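PDB 2XDH: cohesin from Archaeoglobus fulgidus, which probably binds dockerin modules as a non-cellulosomal cohesin, this chain being the cohesin domain of a longer protein associated with cell adhesion. Local coordinates for residues G15-V20 and Y86-V91; Y39-E44 and E64-K69; R120-L125 and N146-I151; T4-S9 and P21-N26. All coordinates share one frame; numbering follows the deposited sequence. Where two conformers were deposited one is given.

Contact 1 (G15-V20 and Y86-V91)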
loop_
_atom_site.group_PDB
_atom_site.type_symbol
_atom_site.label_atom_id
_atom_site.label_comp_id
_atom_site.label_asym_id
_atom_site.label_seq_id
_atom_site.Cartn_x
_atom_site.Cartn_y
_atom_site.Cartn_z
ATOM N N GLY A 15 -35.392 21.606 -19.111
ATOM C CA GLY A 15 -35.689 20.784 -20.272
ATOM C C GLY A 15 -34.517 19.993 -20.819
ATOM O O GLY A 15 -34.685 19.143 -21.690
ATOM N N SER A 16 -33.319 20.260 -20.315
ATOM C CA SER A 16 -32.154 19.571 -20.846
ATOM C C SER A 16 -31.754 18.421 -19.940
ATOM O O SER A 16 -32.117 18.385 -18.765
ATOM C CB SER A 16 -30.982 20.538 -21.024
ATOM O OG SER A 16 -30.456 20.938 -19.771
ATOM N N ASP A 17 -31.019 17.470 -20.497
ATOM C CA ASP A 17 -30.452 16.406 -19.692
ATOM C C ASP A 17 -29.018 16.767 -19.329
ATOM O O ASP A 17 -28.316 17.432 -20.098
ATOM C CB ASP A 17 -30.492 15.078 -20.440
ATOM C CG ASP A 17 -31.893 14.690 -20.852
ATOM O OD1 ASP A 17 -32.041 14.020 -21.894
ATOM O OD2 ASP A 17 -32.847 15.060 -20.136
ATOM N N ILE A 18 -28.597 16.347 -18.140
ATOM C CA ILE A 18 -27.212 16.495 -17.720
ATOM C C ILE A 18 -26.683 15.157 -17.238
ATOM O O ILE A 18 -27.445 14.293 -16.803
ATOM C CB ILE A 18 -27.055 17.497 -16.563
ATOM C CG1 ILE A 18 -27.819 17.010 -15.330
ATOM C CG2 ILE A 18 -27.507 18.871 -16.978
ATOM C CD1 ILE A 18 -27.566 17.833 -14.087
ATOM N N GLN A 19 -25.369 14.995 -17.310
ATOM C CA GLN A 19 -24.718 13.785 -16.834
ATOM C C GLN A 19 -23.769 14.183 -15.711
ATOM O O GLN A 19 -22.820 14.921 -15.939
ATOM C CB GLN A 19 -23.955 13.121 -17.980
ATOM C CG GLN A 19 -23.556 11.684 -17.733
ATOM C CD GLN A 19 -24.493 10.695 -18.399
ATOM O OE1 GLN A 19 -25.299 11.063 -19.258
ATOM N NE2 GLN A 19 -24.391 9.428 -18.007
ATOM N N VAL A 20 -24.047 13.720 -14.497
ATOM C CA VAL A 20 -23.241 14.075 -13.325
ATOM C C VAL A 20 -22.535 12.844 -12.784
ATOM O O VAL A 20 -23.182 11.874 -12.387
ATOM C CB VAL A 20 -24.112 14.628 -12.193
ATOM C CG1 VAL A 20 -23.261 14.923 -10.973
ATOM C CG2 VAL A 20 -24.878 15.886 -12.661
ATOM N N TYR A 86 -22.360 7.430 -13.040
ATOM C CA TYR A 86 -22.827 8.674 -13.641
ATOM C C TYR A 86 -24.328 8.688 -13.422
ATOM O O TYR A 86 -24.979 7.645 -13.528
ATOM C CB TYR A 86 -22.537 8.691 -15.158
ATOM C CG TYR A 86 -21.127 9.104 -15.525
ATOM C CD1 TYR A 86 -20.823 10.442 -15.784
ATOM C CD2 TYR A 86 -20.098 8.166 -15.623
ATOM C CE1 TYR A 86 -19.533 10.841 -16.125
ATOM C CE2 TYR A 86 -18.793 8.560 -15.957
ATOM C CZ TYR A 86 -18.526 9.902 -16.204
ATOM O OH TYR A 86 -17.253 10.320 -16.532
ATOM N N VAL A 87 -24.884 9.845 -13.095
ATOM C CA VAL A 87 -26.333 9.956 -13.052
ATOM C C VAL A 87 -26.804 10.836 -14.202
ATOM O O VAL A 87 -26.310 11.939 -14.398
ATOM C CB VAL A 87 -26.854 10.489 -11.688
ATOM C CG1 VAL A 87 -28.376 10.539 -11.683
ATOM C CG2 VAL A 87 -26.369 9.593 -10.554
ATOM N N LYS A 88 -27.739 10.326 -14.992
ATOM C CA LYS A 88 -28.337 11.140 -16.031
ATOM C C LYS A 88 -29.569 11.799 -15.430
ATOM O O LYS A 88 -30.502 11.113 -14.996
ATOM C CB LYS A 88 -28.710 10.293 -17.252
ATOM C CG LYS A 88 -29.183 11.127 -18.436
ATOM C CD LYS A 88 -29.485 10.263 -19.653
ATOM C CE LYS A 88 -29.579 11.113 -20.910
ATOM N NZ LYS A 88 -28.344 11.942 -21.080
ATOM N N PHE A 89 -29.559 13.127 -15.385
ATOM C CA PHE A 89 -30.671 13.889 -14.838
ATOM C C PHE A 89 -31.352 14.645 -15.958
ATOM O O PHE A 89 -30.748 14.931 -16.989
ATOM C CB PHE A 89 -30.186 14.940 -13.843
ATOM C CG PHE A 89 -29.753 14.394 -12.509
ATOM C CD1 PHE A 89 -30.678 13.848 -11.634
ATOM C CD2 PHE A 89 -28.423 14.491 -12.106
ATOM C CE1 PHE A 89 -30.289 13.386 -10.394
ATOM C CE2 PHE A 89 -28.021 14.031 -10.884
ATOM C CZ PHE A 89 -28.949 13.473 -10.012
ATOM N N ARG A 90 -32.612 14.985 -15.740
ATOM C CA ARG A 90 -33.301 15.910 -16.613
ATOM C C ARG A 90 -33.654 17.103 -15.762
ATOM O O ARG A 90 -34.135 16.950 -14.639
ATOM C CB ARG A 90 -34.564 15.283 -17.189
ATOM C CG ARG A 90 -35.524 16.306 -17.763
ATOM C CD ARG A 90 -36.076 15.842 -19.086
ATOM N NE ARG A 90 -37.139 16.720 -19.559
ATOM C CZ ARG A 90 -37.923 16.444 -20.593
ATOM N NH1 ARG A 90 -37.760 15.309 -21.261
ATOM N NH2 ARG A 90 -38.868 17.301 -20.958
ATOM N N VAL A 91 -33.389 18.292 -16.282
ATOM C CA VAL A 91 -33.677 19.512 -15.544
ATOM C C VAL A 91 -35.141 19.889 -15.742
ATOM O O VAL A 91 -35.549 20.293 -16.830
ATOM C CB VAL A 91 -32.764 20.666 -16.002
ATOM C CG1 VAL A 91 -33.003 21.914 -15.158
ATOM C CG2 VAL A 91 -31.308 20.236 -15.957
#
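Gln19 and Lys88 face each other as a non-hydrogen-bonded pair in the antiparallel pairing of 17-20 with 86-91, and the glutamine side chain also packs against Tyr86, on the face that carries Asp17, Lys88 and Arg90. Its CB leaves CG anti to the backbone N (chi1 -164°), where CG lies 3.6 Å from Tyr86 CD1. A bend at chi2 (100°) sets CD so that the amide lies beside Tyr86 and Lys88. There NE2 comes within 3.5 Å of Tyr86 CB, while OE1 lies 3.7 Å from Lys88 NZ, a distance that suggests mild electrostatic attraction rather than a tight bond. An alanine here would strip CG from Tyr86 CD1 and OE1 from Lys88 NZ, and would probably leave both side chains more room to turn. On the same face Asp17 OD2 lies against the aliphatic part of Arg90, 3.4 Å from its CB, but its carboxylate forms no salt bridge with the guanidinium or with Lys88.

The other face is apolar. Ile18 CG1 packs on Phe89 CB at 3.5 Å, and Val20 CG2 meets the edge of the Phe89 ring, 3.8 Å from CD2. Paired backbone bonds join Ile18 to Phe89 and Val20 to Val87. Ahead of strand 17-20, in the loop, Ser16 O accepts from Val91 N and Gly15 N donates to Val91 O, the latter at 2.6 Å. Strand 86-91 is flanked on its other edge by strand 43-50, through backbone bonds to Glu44, Glu46, Asp47 and Leu49, while Ile18 and Val91 reach inward to Phe149 of strand 142-151.

Contact 2 (Y39-E44 and E64-K69)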
loop_
_atom_site.group_PDB
_atom_site.type_symbol
_atom_site.label_atom_id
_atom_site.label_comp_id
_atom_site.label_asym_id
_atom_site.label_seq_id
_atom_site.Cartn_x
_atom_site.Cartn_y
_atom_site.Cartn_z
ATOM N N TYR A 39 -30.446 14.528 -4.270
ATOM C CA TYR A 39 -30.493 15.523 -5.332
ATOM C C TYR A 39 -31.697 16.454 -5.188
ATOM O O TYR A 39 -32.697 16.086 -4.580
ATOM C CB TYR A 39 -30.513 14.821 -6.688
ATOM C CG TYR A 39 -31.676 13.883 -6.862
ATOM C CD1 TYR A 39 -32.844 14.302 -7.482
ATOM C CD2 TYR A 39 -31.610 12.570 -6.410
ATOM C CE1 TYR A 39 -33.919 13.440 -7.648
ATOM C CE2 TYR A 39 -32.681 11.699 -6.570
ATOM C CZ TYR A 39 -33.832 12.147 -7.190
ATOM O OH TYR A 39 -34.901 11.295 -7.363
ATOM N N PRO A 40 -31.599 17.671 -5.744
ATOM C CA PRO A 40 -32.663 18.682 -5.610
ATOM C C PRO A 40 -33.936 18.378 -6.401
ATOM O O PRO A 40 -33.904 17.602 -7.359
ATOM C CB PRO A 40 -32.006 19.956 -6.149
ATOM C CG PRO A 40 -30.911 19.472 -7.058
ATOM C CD PRO A 40 -30.418 18.190 -6.455
ATOM N N ASN A 41 -35.039 19.011 -5.997
ATOM C CA ASN A 41 -36.338 18.862 -6.658
ATOM C C ASN A 41 -36.339 19.286 -8.117
ATOM O O ASN A 41 -37.171 18.837 -8.899
ATOM C CB ASN A 41 -37.411 19.674 -5.927
ATOM C CG ASN A 41 -37.883 19.005 -4.661
ATOM O OD1 ASN A 41 -37.892 17.778 -4.562
ATOM N ND2 ASN A 41 -38.281 19.807 -3.680
ATOM N N VAL A 42 -35.414 20.172 -8.482
ATOM C CA VAL A 42 -35.331 20.648 -9.855
ATOM C C VAL A 42 -34.755 19.597 -10.791
ATOM O O VAL A 42 -34.773 19.771 -12.010
ATOM C CB VAL A 42 -34.506 21.946 -9.971
ATOM C CG1 VAL A 42 -35.241 23.097 -9.303
ATOM C CG2 VAL A 42 -33.122 21.761 -9.372
ATOM N N LEU A 43 -34.237 18.509 -10.221
ATOM C CA LEU A 43 -33.695 17.423 -11.023
ATOM C C LEU A 43 -34.558 16.163 -10.963
ATOM O O LEU A 43 -35.216 15.877 -9.961
ATOM C CB LEU A 43 -32.260 17.101 -10.608
ATOM C CG LEU A 43 -31.218 18.201 -10.827
ATOM C CD1 LEU A 43 -29.822 17.675 -10.495
ATOM C CD2 LEU A 43 -31.252 18.713 -12.251
ATOM N N GLU A 44 -34.542 15.411 -12.051
ATOM C CA GLU A 44 -35.259 14.155 -12.116
ATOM C C GLU A 44 -34.347 13.105 -12.712
ATOM O O GLU A 44 -33.733 13.332 -13.752
ATOM C CB GLU A 44 -36.506 14.309 -12.988
ATOM C CG GLU A 44 -36.991 13.012 -13.566
ATOM C CD GLU A 44 -38.309 13.180 -14.268
ATOM O OE1 GLU A 44 -38.980 14.200 -13.995
ATOM O OE2 GLU A 44 -38.662 12.307 -15.089
ATOM N N GLU A 64 -35.237 6.378 -4.691
ATOM C CA GLU A 64 -36.412 6.536 -3.846
ATOM C C GLU A 64 -36.502 7.950 -3.305
ATOM O O GLU A 64 -35.642 8.401 -2.552
ATOM C CB GLU A 64 -36.425 5.507 -2.710
ATOM C CG GLU A 64 -35.169 5.471 -1.851
ATOM C CD GLU A 64 -35.137 4.265 -0.923
ATOM O OE1 GLU A 64 -35.821 3.261 -1.223
ATOM O OE2 GLU A 64 -34.431 4.324 0.107
ATOM N N GLY A 65 -37.557 8.650 -3.700
ATOM C CA GLY A 65 -37.708 10.044 -3.351
ATOM C C GLY A 65 -36.578 10.835 -3.979
ATOM O O GLY A 65 -36.247 10.649 -5.154
ATOM N N ASN A 66 -35.979 11.713 -3.191
ATOM C CA ASN A 66 -34.875 12.528 -3.675
ATOM C C ASN A 66 -33.514 11.942 -3.336
ATOM O O ASN A 66 -32.554 12.673 -3.118
ATOM C CB ASN A 66 -34.988 13.948 -3.124
ATOM C CG ASN A 66 -35.956 14.803 -3.924
ATOM O OD1 ASN A 66 -36.534 14.347 -4.914
ATOM N ND2 ASN A 66 -36.142 16.049 -3.497
ATOM N N GLN A 67 -33.417 10.620 -3.292
ATOM C CA GLN A 67 -32.105 10.018 -3.093
ATOM C C GLN A 67 -31.871 8.755 -3.902
ATOM O O GLN A 67 -32.784 7.973 -4.144
ATOM C CB GLN A 67 -31.788 9.814 -1.608
ATOM C CG GLN A 67 -32.709 8.915 -0.836
ATOM C CD GLN A 67 -32.458 9.018 0.663
ATOM O OE1 GLN A 67 -32.159 10.097 1.176
ATOM N NE2 GLN A 67 -32.565 7.894 1.369
ATOM N N ILE A 68 -30.632 8.589 -4.343
ATOM C CA ILE A 68 -30.230 7.420 -5.097
ATOM C C ILE A 68 -29.317 6.592 -4.206
ATOM O O ILE A 68 -28.251 7.053 -3.812
ATOM C CB ILE A 68 -29.455 7.830 -6.357
ATOM C CG1 ILE A 68 -30.269 8.858 -7.154
ATOM C CG2 ILE A 68 -29.118 6.591 -7.193
ATOM C CD1 ILE A 68 -29.436 9.701 -8.114
ATOM N N LYS A 69 -29.758 5.392 -3.850
ATOM C CA LYS A 69 -28.921 4.481 -3.086
ATOM C C LYS A 69 -28.136 3.636 -4.065
ATOM O O LYS A 69 -28.702 3.023 -4.972
ATOM C CB LYS A 69 -29.778 3.589 -2.175
ATOM C CG LYS A 69 -30.532 4.369 -1.101
ATOM C CD LYS A 69 -31.202 3.468 -0.076
ATOM C CE LYS A 69 -31.710 4.288 1.107
ATOM N NZ LYS A 69 -32.467 3.472 2.103
HETATM O O HOH W 1 -36.789 15.564 -7.775
#
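Tyr39 carries its CG between the backbone N and the carbonyl carbon (chi1 59°), and Asn66 carries its own CG anti to the carbonyl carbon (chi1 -82°); with these turns the two residues meet and the asparagine amide reaches toward Asn41. Asn66 CA lies over one face of the Tyr39 ring, 4.0 Å from its centroid and offset toward the rim, a CH-pi contact. Ring atom CE2 also touches Ile68, 3.8 Å from its CG1. Tyr39 OH ends 2.7 Å from Gly65 O, at most a weak hydrogen bond, since the proton may go elsewhere. An alanine in place of Tyr39 would probably open a gap against Asn66 CA and beside Ile68, and leave Gly65 O without its hydroxyl neighbour.

Two tight turns meet here: a type I turn from Pro40 to Leu43 and a type II' turn from Glu64 to Gln67, the latter with Gly65 at positive phi. The backbones join once, Tyr39 N donating to Asn66 O at 3.0 Å. From the turn, Asn66 ND2 donates to Asn41 OD1 at 2.7 Å, with the acceptor in the Asn66 amide plane but the donor 48° above the carbonyl plane of Asn41. A water lies within bonding distance of Asn66 OD1 and Leu43 O, though it has more acceptors than protons to offer. The sound bond from ND2 probably fixes which way the Asn66 amide faces, with the water consistent with it.

Contact 3 (R120-L125 and N146-I151)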
loop_
_atom_site.group_PDB
_atom_site.type_symbol
_atom_site.label_atom_id
_atom_site.label_comp_id
_atom_site.label_asym_id
_atom_site.label_seq_id
_atom_site.Cartn_x
_atom_site.Cartn_y
_atom_site.Cartn_z
ATOM N N ARG A 120 -30.031 34.282 -8.554
ATOM C CA ARG A 120 -30.179 32.837 -8.782
ATOM C C ARG A 120 -29.743 32.062 -7.544
ATOM O O ARG A 120 -29.054 32.599 -6.678
ATOM C CB ARG A 120 -29.377 32.346 -9.992
ATOM C CG ARG A 120 -30.100 32.463 -11.328
ATOM C CD ARG A 120 -29.156 32.145 -12.479
ATOM N NE ARG A 120 -29.651 32.638 -13.760
ATOM C CZ ARG A 120 -28.990 32.528 -14.908
ATOM N NH1 ARG A 120 -27.803 31.938 -14.938
ATOM N NH2 ARG A 120 -29.515 33.008 -16.027
ATOM N N ASN A 121 -30.140 30.795 -7.466
ATOM C CA ASN A 121 -29.758 29.957 -6.335
ATOM C C ASN A 121 -29.289 28.557 -6.734
ATOM O O ASN A 121 -29.775 27.970 -7.705
ATOM C CB ASN A 121 -30.890 29.872 -5.307
ATOM C CG ASN A 121 -30.443 30.279 -3.915
ATOM O OD1 ASN A 121 -31.163 30.971 -3.196
ATOM N ND2 ASN A 121 -29.243 29.856 -3.531
ATOM N N SER A 122 -28.341 28.033 -5.967
ATOM C CA SER A 122 -27.738 26.740 -6.255
ATOM C C SER A 122 -28.364 25.623 -5.425
ATOM O O SER A 122 -29.067 25.877 -4.448
ATOM C CB SER A 122 -26.226 26.801 -6.015
ATOM O OG SER A 122 -25.927 27.257 -4.706
ATOM N N HIS A 123 -28.105 24.383 -5.827
ATOM C CA HIS A 123 -28.646 23.210 -5.145
ATOM C C HIS A 123 -27.535 22.200 -4.874
ATOM O O HIS A 123 -26.578 22.114 -5.631
ATOM C CB HIS A 123 -29.722 22.544 -6.001
ATOM C CG HIS A 123 -30.844 23.456 -6.379
ATOM N ND1 HIS A 123 -31.987 23.584 -5.619
ATOM C CD2 HIS A 123 -30.999 24.283 -7.439
ATOM C CE1 HIS A 123 -32.800 24.453 -6.195
ATOM N NE2 HIS A 123 -32.224 24.893 -7.301
ATOM N N ALA A 124 -27.683 21.433 -3.802
ATOM C CA ALA A 124 -26.654 20.484 -3.390
ATOM C C ALA A 124 -26.911 19.128 -3.987
ATOM O O ALA A 124 -28.064 18.696 -4.074
ATOM C CB ALA A 124 -26.620 20.380 -1.866
ATOM N N LEU A 125 -25.841 18.473 -4.434
ATOM C CA LEU A 125 -25.883 17.045 -4.733
ATOM C C LEU A 125 -25.077 16.445 -3.605
ATOM O O LEU A 125 -23.846 16.510 -3.623
ATOM C CB LEU A 125 -25.230 16.756 -6.079
ATOM C CG LEU A 125 -26.045 17.320 -7.255
ATOM C CD1 LEU A 125 -25.190 17.509 -8.501
ATOM C CD2 LEU A 125 -27.227 16.402 -7.547
ATOM N N ASN A 146 -19.486 17.348 -1.756
ATOM C CA ASN A 146 -20.784 17.406 -2.416
ATOM C C ASN A 146 -20.724 18.204 -3.716
ATOM O O ASN A 146 -19.783 18.955 -3.951
ATOM C CB ASN A 146 -21.818 17.973 -1.454
ATOM C CG ASN A 146 -22.010 17.080 -0.250
ATOM O OD1 ASN A 146 -21.853 15.867 -0.355
ATOM N ND2 ASN A 146 -22.349 17.665 0.892
ATOM N N GLY A 147 -21.721 18.019 -4.566
ATOM C CA GLY A 147 -21.721 18.690 -5.846
ATOM C C GLY A 147 -22.677 19.847 -5.757
ATOM O O GLY A 147 -23.430 19.951 -4.793
ATOM N N THR A 148 -22.653 20.705 -6.763
ATOM C CA THR A 148 -23.536 21.868 -6.778
ATOM C C THR A 148 -24.201 21.941 -8.149
ATOM O O THR A 148 -23.538 21.786 -9.176
ATOM C CB THR A 148 -22.733 23.141 -6.535
ATOM O OG1 THR A 148 -22.012 23.015 -5.301
ATOM C CG2 THR A 148 -23.644 24.365 -6.481
ATOM N N PHE A 149 -25.508 22.152 -8.178
ATOM C CA PHE A 149 -26.183 22.283 -9.464
ATOM C C PHE A 149 -26.959 23.583 -9.563
ATOM O O PHE A 149 -27.636 23.973 -8.618
ATOM C CB PHE A 149 -27.138 21.123 -9.723
ATOM C CG PHE A 149 -28.069 21.388 -10.869
ATOM C CD1 PHE A 149 -27.670 21.132 -12.165
ATOM C CD2 PHE A 149 -29.312 21.958 -10.651
ATOM C CE1 PHE A 149 -28.508 21.411 -13.229
ATOM C CE2 PHE A 149 -30.154 22.239 -11.707
ATOM C CZ PHE A 149 -29.748 21.962 -13.001
ATOM N N ARG A 150 -26.859 24.243 -10.715
ATOM C CA ARG A 150 -27.579 25.495 -10.956
ATOM C C ARG A 150 -28.331 25.477 -12.286
ATOM O O ARG A 150 -27.819 24.998 -13.294
ATOM C CB ARG A 150 -26.626 26.700 -10.951
ATOM C CG ARG A 150 -26.173 27.151 -9.579
ATOM C CD ARG A 150 -25.954 28.660 -9.540
ATOM N NE ARG A 150 -25.102 29.136 -10.629
ATOM C CZ ARG A 150 -25.439 30.108 -11.472
ATOM N NH1 ARG A 150 -26.612 30.713 -11.349
ATOM N NH2 ARG A 150 -24.604 30.478 -12.437
ATOM N N ILE A 151 -29.537 26.028 -12.298
ATOM C CA ILE A 151 -30.225 26.229 -13.564
ATOM C C ILE A 151 -29.658 27.472 -14.235
ATOM O O ILE A 151 -29.548 28.526 -13.614
ATOM C CB ILE A 151 -31.731 26.374 -13.379
ATOM C CG1 ILE A 151 -32.292 25.149 -12.659
ATOM C CG2 ILE A 151 -32.416 26.550 -14.725
ATOM C CD1 ILE A 151 -33.767 25.228 -12.465
#
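His123 O is approached by two donors of the facing strand: Phe149 N bonds to it at 2.8 Å, and Thr148 CA points a hydrogen at it from 3.3 Å. Phe149 O returns the arrangement by accepting from His123 N at 2.9 Å, a bond bent to 140° at the hydrogen, and it also lies at the edge of the imidazole, 3.6 Å from CD2. One pair further along, Leu125 and Gly147 exchange two backbone bonds. Although Leu125 N points almost straight at Gly147 O, it stands well above that carbonyl's plane, 53° out of it. Gly147 has nothing to set beside Leu125, and an added CB would sit tightly against Leu125 CB.

The strands belong to the antiparallel hairpin of 123-134 with 142-151. His123, Leu125 and Phe149 point to one side of it, where Leu125 CD1 lies 4.3 Å from Phe149 CB, and both these residues pack on Leu43. Ala124 and Thr148 occupy the opposite face, the methyl CG2 of Thr148 meeting Ser122 CB at 3.6 Å. On its other side strand 142-151 pairs with strand 3-12, where Thr148 N donates to Ser9 OG.

Past the strand end, Arg120 and Arg150 meet with guanidinium planes 28° apart. Their NH1 atoms are 4.0 Å apart in the model, where Arg120 is poorly ordered, and each has a long, weak ion pair to Glu155. Two like charges at that distance are likely to repel, which is consistent with that disorder, whereas the backbone hydrogen bonds of the paired strands hold the hairpin itself in register.

Contact 4 (T4-S9 and P21-N26)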
loop_
_atom_site.group_PDB
_atom_site.type_symbol
_atom_site.label_atom_id
_atom_site.label_comp_id
_atom_site.label_asym_id
_atom_site.label_seq_id
_atom_site.Cartn_x
_atom_site.Cartn_y
_atom_site.Cartn_z
ATOM N N THR A 4 -11.218 10.032 -1.200
ATOM C CA THR A 4 -12.293 11.017 -1.215
ATOM C C THR A 4 -13.311 10.658 -2.252
ATOM O O THR A 4 -12.947 10.267 -3.347
ATOM C CB THR A 4 -11.720 12.417 -1.550
ATOM O OG1 THR A 4 -10.675 12.729 -0.610
ATOM C CG2 THR A 4 -12.815 13.487 -1.487
ATOM N N ILE A 5 -14.589 10.802 -1.910
ATOM C CA ILE A 5 -15.651 10.574 -2.889
ATOM C C ILE A 5 -16.276 11.926 -3.208
ATOM O O ILE A 5 -16.589 12.685 -2.292
ATOM C CB ILE A 5 -16.729 9.634 -2.342
ATOM C CG1 ILE A 5 -16.107 8.253 -2.070
ATOM C CG2 ILE A 5 -17.872 9.480 -3.371
ATOM C CD1 ILE A 5 -17.062 7.269 -1.388
ATOM N N ILE A 6 -16.444 12.221 -4.491
ATOM C CA ILE A 6 -16.819 13.567 -4.933
ATOM C C ILE A 6 -17.978 13.546 -5.915
ATOM O O ILE A 6 -17.886 12.920 -6.963
ATOM C CB ILE A 6 -15.650 14.221 -5.664
ATOM C CG1 ILE A 6 -14.425 14.279 -4.753
ATOM C CG2 ILE A 6 -16.048 15.613 -6.177
ATOM C CD1 ILE A 6 -13.214 14.942 -5.407
ATOM N N ALA A 7 -19.068 14.226 -5.578
ATOM C CA ALA A 7 -20.168 14.378 -6.521
ATOM C C ALA A 7 -19.850 15.545 -7.458
ATOM O O ALA A 7 -19.416 16.607 -7.017
ATOM C CB ALA A 7 -21.470 14.618 -5.778
ATOM N N GLY A 8 -20.057 15.351 -8.755
ATOM C CA GLY A 8 -19.754 16.389 -9.718
ATOM C C GLY A 8 -20.718 17.561 -9.629
ATOM O O GLY A 8 -21.795 17.460 -9.030
ATOM N N SER A 9 -20.327 18.681 -10.229
ATOM C CA SER A 9 -21.180 19.865 -10.272
ATOM C C SER A 9 -21.588 20.154 -11.714
ATOM O O SER A 9 -20.890 19.752 -12.647
ATOM C CB SER A 9 -20.448 21.069 -9.673
ATOM O OG SER A 9 -20.209 20.869 -8.290
ATOM N N PRO A 21 -21.201 12.870 -12.778
ATOM C CA PRO A 21 -20.469 11.733 -12.229
ATOM C C PRO A 21 -20.338 11.842 -10.722
ATOM O O PRO A 21 -20.353 12.950 -10.172
ATOM C CB PRO A 21 -19.084 11.888 -12.856
ATOM C CG PRO A 21 -18.907 13.395 -12.952
ATOM C CD PRO A 21 -20.299 13.916 -13.307
ATOM N N VAL A 22 -20.207 10.692 -10.063
ATOM C CA VAL A 22 -19.681 10.641 -8.705
ATOM C C VAL A 22 -18.347 9.906 -8.799
ATOM O O VAL A 22 -18.280 8.778 -9.304
ATOM C CB VAL A 22 -20.644 9.915 -7.768
ATOM C CG1 VAL A 22 -19.993 9.634 -6.418
ATOM C CG2 VAL A 22 -21.935 10.740 -7.611
ATOM N N LYS A 23 -17.281 10.556 -8.347
ATOM C CA LYS A 23 -15.938 10.052 -8.580
ATOM C C LYS A 23 -15.290 9.631 -7.270
ATOM O O LYS A 23 -15.697 10.064 -6.194
ATOM C CB LYS A 23 -15.054 11.140 -9.190
ATOM C CG LYS A 23 -15.554 11.723 -10.473
ATOM C CD LYS A 23 -14.846 13.045 -10.741
ATOM C CE LYS A 23 -15.346 14.127 -9.793
ATOM N NZ LYS A 23 -14.730 15.444 -10.100
ATOM N N ILE A 24 -14.246 8.822 -7.375
ATOM C CA ILE A 24 -13.417 8.539 -6.206
ATOM C C ILE A 24 -11.995 8.999 -6.482
ATOM O O ILE A 24 -11.514 8.935 -7.618
ATOM C CB ILE A 24 -13.473 7.039 -5.810
ATOM C CG1 ILE A 24 -12.866 6.816 -4.420
ATOM C CG2 ILE A 24 -12.782 6.168 -6.861
ATOM C CD1 ILE A 24 -13.332 5.510 -3.760
ATOM N N GLU A 25 -11.312 9.464 -5.448
ATOM C CA GLU A 25 -9.931 9.876 -5.617
ATOM C C GLU A 25 -9.073 9.195 -4.555
ATOM O O GLU A 25 -9.466 9.119 -3.386
ATOM C CB GLU A 25 -9.824 11.402 -5.517
ATOM C CG GLU A 25 -10.723 12.134 -6.525
ATOM C CD GLU A 25 -10.314 11.891 -7.975
ATOM O OE1 GLU A 25 -9.098 11.926 -8.251
ATOM O OE2 GLU A 25 -11.202 11.653 -8.836
ATOM N N ASN A 26 -7.928 8.670 -4.985
ATOM C CA ASN A 26 -7.008 7.955 -4.109
ATOM C C ASN A 26 -7.618 6.733 -3.437
ATOM O O ASN A 26 -7.380 6.472 -2.262
ATOM C CB ASN A 26 -6.434 8.911 -3.078
ATOM C CG ASN A 26 -5.774 10.111 -3.730
ATOM O OD1 ASN A 26 -4.908 9.961 -4.591
ATOM N ND2 ASN A 26 -6.220 11.298 -3.366
HETATM O O HOH W 2 -8.245 12.231 -2.213
#
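Ile5 presses its CG2 methyl against Val22 CG1 at 3.7 Å, filling the diagonal hollow between strands 4-7 and 21-24. Its other branch meets the partner directly opposite: CG1 lies 4.3 Å from Ile24 CD1. Across from Val22 stands the small Ala7, whose single methyl meets Val22 CG2 at 4.3 Å and gives the valine a shallow seat. These four residues form the inward face, where Leu127 fits against Ile5, Ala7 and Val22, while Leu84 and Phe85 adjoin Ile24 and Val22.

The outward face is moulded differently. Lys23 bends at chi3 (-72°), which brings CE back alongside Ile6 CG2, 4.0 Å away, the aliphatic part of a charged chain serving as a lid. Ile6 CD1 in turn meets Glu25 CG at 3.9 Å, which seats the isoleucine between Lys23 CE and Glu25 CG. The two segments are arms of the N-terminal beta hairpin, strands 3-12 and 17-38, in the beta-sandwich (jelly-roll) fold of cohesins, and the second arm turns a corner at Glu25 and Asn26. Backbone bonds pair Thr4 with Glu25 and Ile6 with Lys23 in both directions, until Gly8 N donates to Pro21 O at 2.8 Å. Here the chain runs close past Pro21 CD: a CB on Gly8 would fall 2.9 Å from that atom, a clash. At the opposite end a water bonds to Thr4 OG1 and accepts from Asn26 ND2.

Overall arrangement
From the N terminus, the chain first closes contact 4, where 4-9 folds back on 21-26 as a short hairpin. Before its second arm begins, 15-20 opens contact 1, which closes only at 86-91, so the two contacts cross and share strand 17-38. Contact 2, joining 39-44 to 64-69, is nested inside the long loop of contact 1, and the two touch through packing of Phe89 on Leu43. After the unmodelled residues 93-117, contact 3 follows in series and ties 120-125 to 146-151. Its hairpin packs against contacts 1 and 2 through Phe149 and Leu125, and Thr148 reaches Ser9 of contact 4, bringing the C-terminal strands beside the N-terminal one.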